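Local coordinates for protein diol-dehydratase (Roseburia inulinivorans, PDB 5I2A) that probably dehydrates diols such as 1,2-propanediol by radical chemistry, as a B12-independent lyase of the glycyl radical enzyme family, at residues A[356-360]-A[386-390]; A[595-599]-A[714-718]. All coordinates share one frame; numbering follows the deposited sequence.

Following the chain from its N terminus, strand 346-350 runs into the loop that carries 356-360, helix 362-374 and strand 380-385 come next, and at 386-390 the chain returns to close contact 1. This first closure is short, 25 residues between the segments, and joins the loops that follow two neighbouring parallel strands. Contact 2 opens only at 595-599, where helix 597-613 begins, and closes 114 mostly helical residues later in the loop segment 714-718. The two closures are therefore in series, neither nested nor crossed. The centres of contact 1 and contact 2 lie about 48 Å apart, on opposite sides of the chain's centre, and the nearest atoms of contact 1 and contact 2 are about 32 Å apart.

Contact 1: residues A[356-360]-A[386-390]; sequences GRDAT and WHGSS
Asp358 meets Trp386 and Ser390 through the two oxygens of its carboxylate, one bond strong and one weak. Trp386 NE1 donates to Asp358 OD1 over 3.0 Å; the N-H...O angle of 170° makes the bond nearly straight, and the acceptor sits close to the indole plane. OD1 receives it on its anti side, somewhat out of the carboxylate plane. The other oxygen, Asp358 OD2, takes Thr360 OG1 at 2.7 Å from its own segment, on the syn side and again tilted from the plane, and, weakly, Ser390 N from across the gap at 3.3 Å. With CG of Asp358 trans to its backbone nitrogen (chi1 -170°), the carboxylate extends between the tryptophan and the serine.

Van der Waals packing fills in around these bonds. Trp386 CZ2 lies 3.6 Å from Asp358 CA, and Trp386 CH2 approaches Gly356 O at 3.4 Å, obliquely to the ring. Ser390 CB packs 3.5 Å from Thr360 OG1, while Ser390 OG is hydrogen-bonded to Tyr4 OH and to Leu393 N, the latter capping helix 391-402.

A type I turn from Trp386 to Ser389 shapes the second segment and brings Gly388 N over the indole centre, 3.3 Å above its plane; a CB on Gly388 would strike the ring. Replacing Trp386 with an alanine would probably leave OD1 without its indole donor and open a gap beneath the turn.

Three donors around one carboxylate would probably help to offset its negative charge, and the nearby start of helix 391-402 may add to this and favour the ionised form.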
# COMPACT_ATOMS: atom_id res chain seq x y z
N GLY A 356 -35.89 -11.21 -20.16
CA GLY A 356 -37.08 -10.53 -19.68
C GLY A 356 -38.32 -11.40 -19.57
O GLY A 356 -39.44 -10.88 -19.56
N ARG A 357 -38.14 -12.71 -19.46
CA ARG A 357 -39.26 -13.62 -19.21
C ARG A 357 -39.22 -14.15 -17.78
O ARG A 357 -38.22 -14.02 -17.09
CB ARG A 357 -39.23 -14.77 -20.20
CG ARG A 357 -39.33 -14.28 -21.62
CD ARG A 357 -39.35 -15.39 -22.63
NE ARG A 357 -39.34 -14.83 -23.98
CZ ARG A 357 -39.44 -15.55 -25.09
NH1 ARG A 357 -39.56 -16.86 -25.02
NH2 ARG A 357 -39.43 -14.95 -26.28
N ASP A 358 -40.31 -14.76 -17.33
CA ASP A 358 -40.38 -15.22 -15.94
C ASP A 358 -39.36 -16.33 -15.70
O ASP A 358 -39.21 -17.22 -16.52
CB ASP A 358 -41.78 -15.71 -15.57
CG ASP A 358 -41.93 -15.95 -14.07
OD1 ASP A 358 -41.53 -15.07 -13.28
OD2 ASP A 358 -42.43 -17.01 -13.68
N ALA A 359 -38.67 -16.28 -14.57
CA ALA A 359 -37.55 -17.18 -14.34
C ALA A 359 -37.91 -18.38 -13.47
O ALA A 359 -37.04 -19.19 -13.13
CB ALA A 359 -36.39 -16.41 -13.70
N THR A 360 -39.18 -18.48 -13.09
CA THR A 360 -39.64 -19.54 -12.21
C THR A 360 -39.29 -20.91 -12.78
O THR A 360 -39.45 -21.14 -13.96
CB THR A 360 -41.16 -19.46 -11.99
OG1 THR A 360 -41.48 -18.17 -11.47
CG2 THR A 360 -41.63 -20.52 -11.01
N TRP A 386 -42.22 -9.42 -10.01
CA TRP A 386 -42.36 -8.53 -11.17
C TRP A 386 -43.73 -8.74 -11.81
O TRP A 386 -44.46 -9.65 -11.43
CB TRP A 386 -41.22 -8.75 -12.17
CG TRP A 386 -41.31 -9.98 -13.01
CD1 TRP A 386 -41.22 -11.27 -12.58
CD2 TRP A 386 -41.46 -10.04 -14.42
NE1 TRP A 386 -41.33 -12.13 -13.64
CE2 TRP A 386 -41.47 -11.40 -14.79
CE3 TRP A 386 -41.58 -9.07 -15.43
CZ2 TRP A 386 -41.61 -11.82 -16.11
CZ3 TRP A 386 -41.73 -9.49 -16.75
CH2 TRP A 386 -41.74 -10.85 -17.07
N HIS A 387 -44.09 -7.89 -12.77
CA HIS A 387 -45.44 -7.92 -13.32
C HIS A 387 -45.77 -9.28 -13.95
O HIS A 387 -46.91 -9.71 -13.92
CB HIS A 387 -45.64 -6.79 -14.34
CG HIS A 387 -44.88 -6.96 -15.63
ND1 HIS A 387 -43.70 -6.30 -15.89
CD2 HIS A 387 -45.17 -7.69 -16.74
CE1 HIS A 387 -43.28 -6.62 -17.11
NE2 HIS A 387 -44.15 -7.47 -17.64
N GLY A 388 -44.76 -9.98 -14.45
CA GLY A 388 -44.97 -11.30 -15.01
C GLY A 388 -44.65 -12.47 -14.08
O GLY A 388 -44.53 -13.59 -14.55
N SER A 389 -44.53 -12.22 -12.78
CA SER A 389 -44.30 -13.31 -11.83
C SER A 389 -45.34 -14.42 -11.97
O SER A 389 -46.52 -14.14 -12.10
CB SER A 389 -44.32 -12.81 -10.38
OG SER A 389 -43.15 -12.08 -10.05
N SER A 390 -44.89 -15.67 -11.94
CA SER A 390 -45.79 -16.81 -11.82
C SER A 390 -46.70 -16.67 -10.60
O SER A 390 -46.24 -16.51 -9.48
CB SER A 390 -44.97 -18.09 -11.72
OG SER A 390 -45.68 -19.11 -11.05

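Contact 2: residues A[595-599]-A[714-718]; sequences LDATT and LAHTP
His716 reaches Asp596 with its ring nitrogen ND1, which donates to Asp596 OD2 at 2.5 Å, a short bond with an N-H...O angle of 162°. The oxygen offers its syn lone pair, and the carboxylate is nearly coplanar with the imidazole. At the same ring's edge, near its plane, Thr599 OG1 lies 3.2 Å from His716 CE1. Over one face comes Thr598, whose CB stands 3.8 Å from the His716 ring centroid in a CH-pi contact; Ala715 CB, from the histidine's own segment, lies over the opposite face toward its rim.

The next shell positions these groups. Asp596 OD1 accepts Thr599 N at 2.9 Å, the N-cap bond, which holds OD1 at the helix start and probably limits the carboxylate's rotation. With CG between its backbone nitrogen and carbonyl carbon (chi1 61°), Asp596 turns its carboxylate so that OD1 meets the helix start and OD2 the histidine. His716 occupies the third position of a type II turn from Leu714 to Thr717, with a positive phi of 68°. Outside the pair, Asn590 OD1 takes Ala715 N, and His716 shares a backbone bond with Thr706.

This is a histidine-carboxylate hydrogen bond built on an aspartate N-cap: at the protein surface it joins the start of helix 597-613 to a beta turn in the loop before helix 734-741.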
# COMPACT_ATOMS: atom_id res chain seq x y z
N LEU A 595 -36.68 9.82 34.85
CA LEU A 595 -35.36 9.74 34.25
C LEU A 595 -34.75 8.40 34.60
O LEU A 595 -35.02 7.87 35.67
CB LEU A 595 -34.48 10.89 34.73
CG LEU A 595 -35.08 12.29 34.59
CD1 LEU A 595 -34.13 13.33 35.17
CD2 LEU A 595 -35.41 12.62 33.14
N ASP A 596 -33.95 7.84 33.70
CA ASP A 596 -33.52 6.45 33.85
C ASP A 596 -32.03 6.33 34.15
O ASP A 596 -31.35 7.32 34.34
CB ASP A 596 -33.87 5.65 32.58
CG ASP A 596 -33.19 6.19 31.31
OD1 ASP A 596 -32.32 7.08 31.41
OD2 ASP A 596 -33.53 5.73 30.21
N ALA A 597 -31.55 5.09 34.16
CA ALA A 597 -30.15 4.80 34.46
C ALA A 597 -29.20 5.47 33.47
O ALA A 597 -28.13 5.96 33.85
CB ALA A 597 -29.93 3.31 34.48
N THR A 598 -29.60 5.51 32.20
CA THR A 598 -28.75 6.12 31.17
C THR A 598 -28.61 7.61 31.46
O THR A 598 -27.51 8.15 31.43
CB THR A 598 -29.33 5.90 29.75
OG1 THR A 598 -29.38 4.50 29.47
CG2 THR A 598 -28.44 6.56 28.70
N THR A 599 -29.71 8.28 31.76
CA THR A 599 -29.63 9.70 32.07
C THR A 599 -28.85 9.93 33.38
O THR A 599 -28.05 10.85 33.48
CB THR A 599 -31.02 10.30 32.17
OG1 THR A 599 -31.67 10.16 30.90
CG2 THR A 599 -30.95 11.78 32.53
N LEU A 714 -40.53 8.10 24.03
CA LEU A 714 -39.85 8.34 25.30
C LEU A 714 -38.36 8.06 25.19
O LEU A 714 -37.91 7.31 24.32
CB LEU A 714 -40.47 7.49 26.42
CG LEU A 714 -41.96 7.72 26.67
CD1 LEU A 714 -42.44 6.94 27.91
CD2 LEU A 714 -42.27 9.20 26.80
N ALA A 715 -37.59 8.66 26.08
CA ALA A 715 -36.14 8.55 26.09
C ALA A 715 -35.64 7.10 26.10
O ALA A 715 -36.13 6.26 26.86
CB ALA A 715 -35.57 9.30 27.29
N HIS A 716 -34.67 6.84 25.23
CA HIS A 716 -33.90 5.59 25.19
C HIS A 716 -34.71 4.37 24.76
O HIS A 716 -34.22 3.25 24.83
CB HIS A 716 -33.22 5.36 26.54
CG HIS A 716 -32.47 6.57 27.01
ND1 HIS A 716 -32.56 7.05 28.30
CD2 HIS A 716 -31.66 7.43 26.35
CE1 HIS A 716 -31.82 8.15 28.41
NE2 HIS A 716 -31.27 8.40 27.24
N THR A 717 -35.93 4.59 24.26
CA THR A 717 -36.71 3.50 23.66
C THR A 717 -36.28 3.33 22.19
O THR A 717 -35.60 4.21 21.66
CB THR A 717 -38.22 3.76 23.77
OG1 THR A 717 -38.56 4.92 23.00
CG2 THR A 717 -38.64 3.94 25.26
N PRO A 718 -36.65 2.21 21.55
CA PRO A 718 -36.18 1.97 20.17
C PRO A 718 -36.64 3.04 19.19
O PRO A 718 -37.70 3.63 19.39
CB PRO A 718 -36.79 0.61 19.81
CG PRO A 718 -36.93 -0.09 21.15
CD PRO A 718 -37.31 1.01 22.11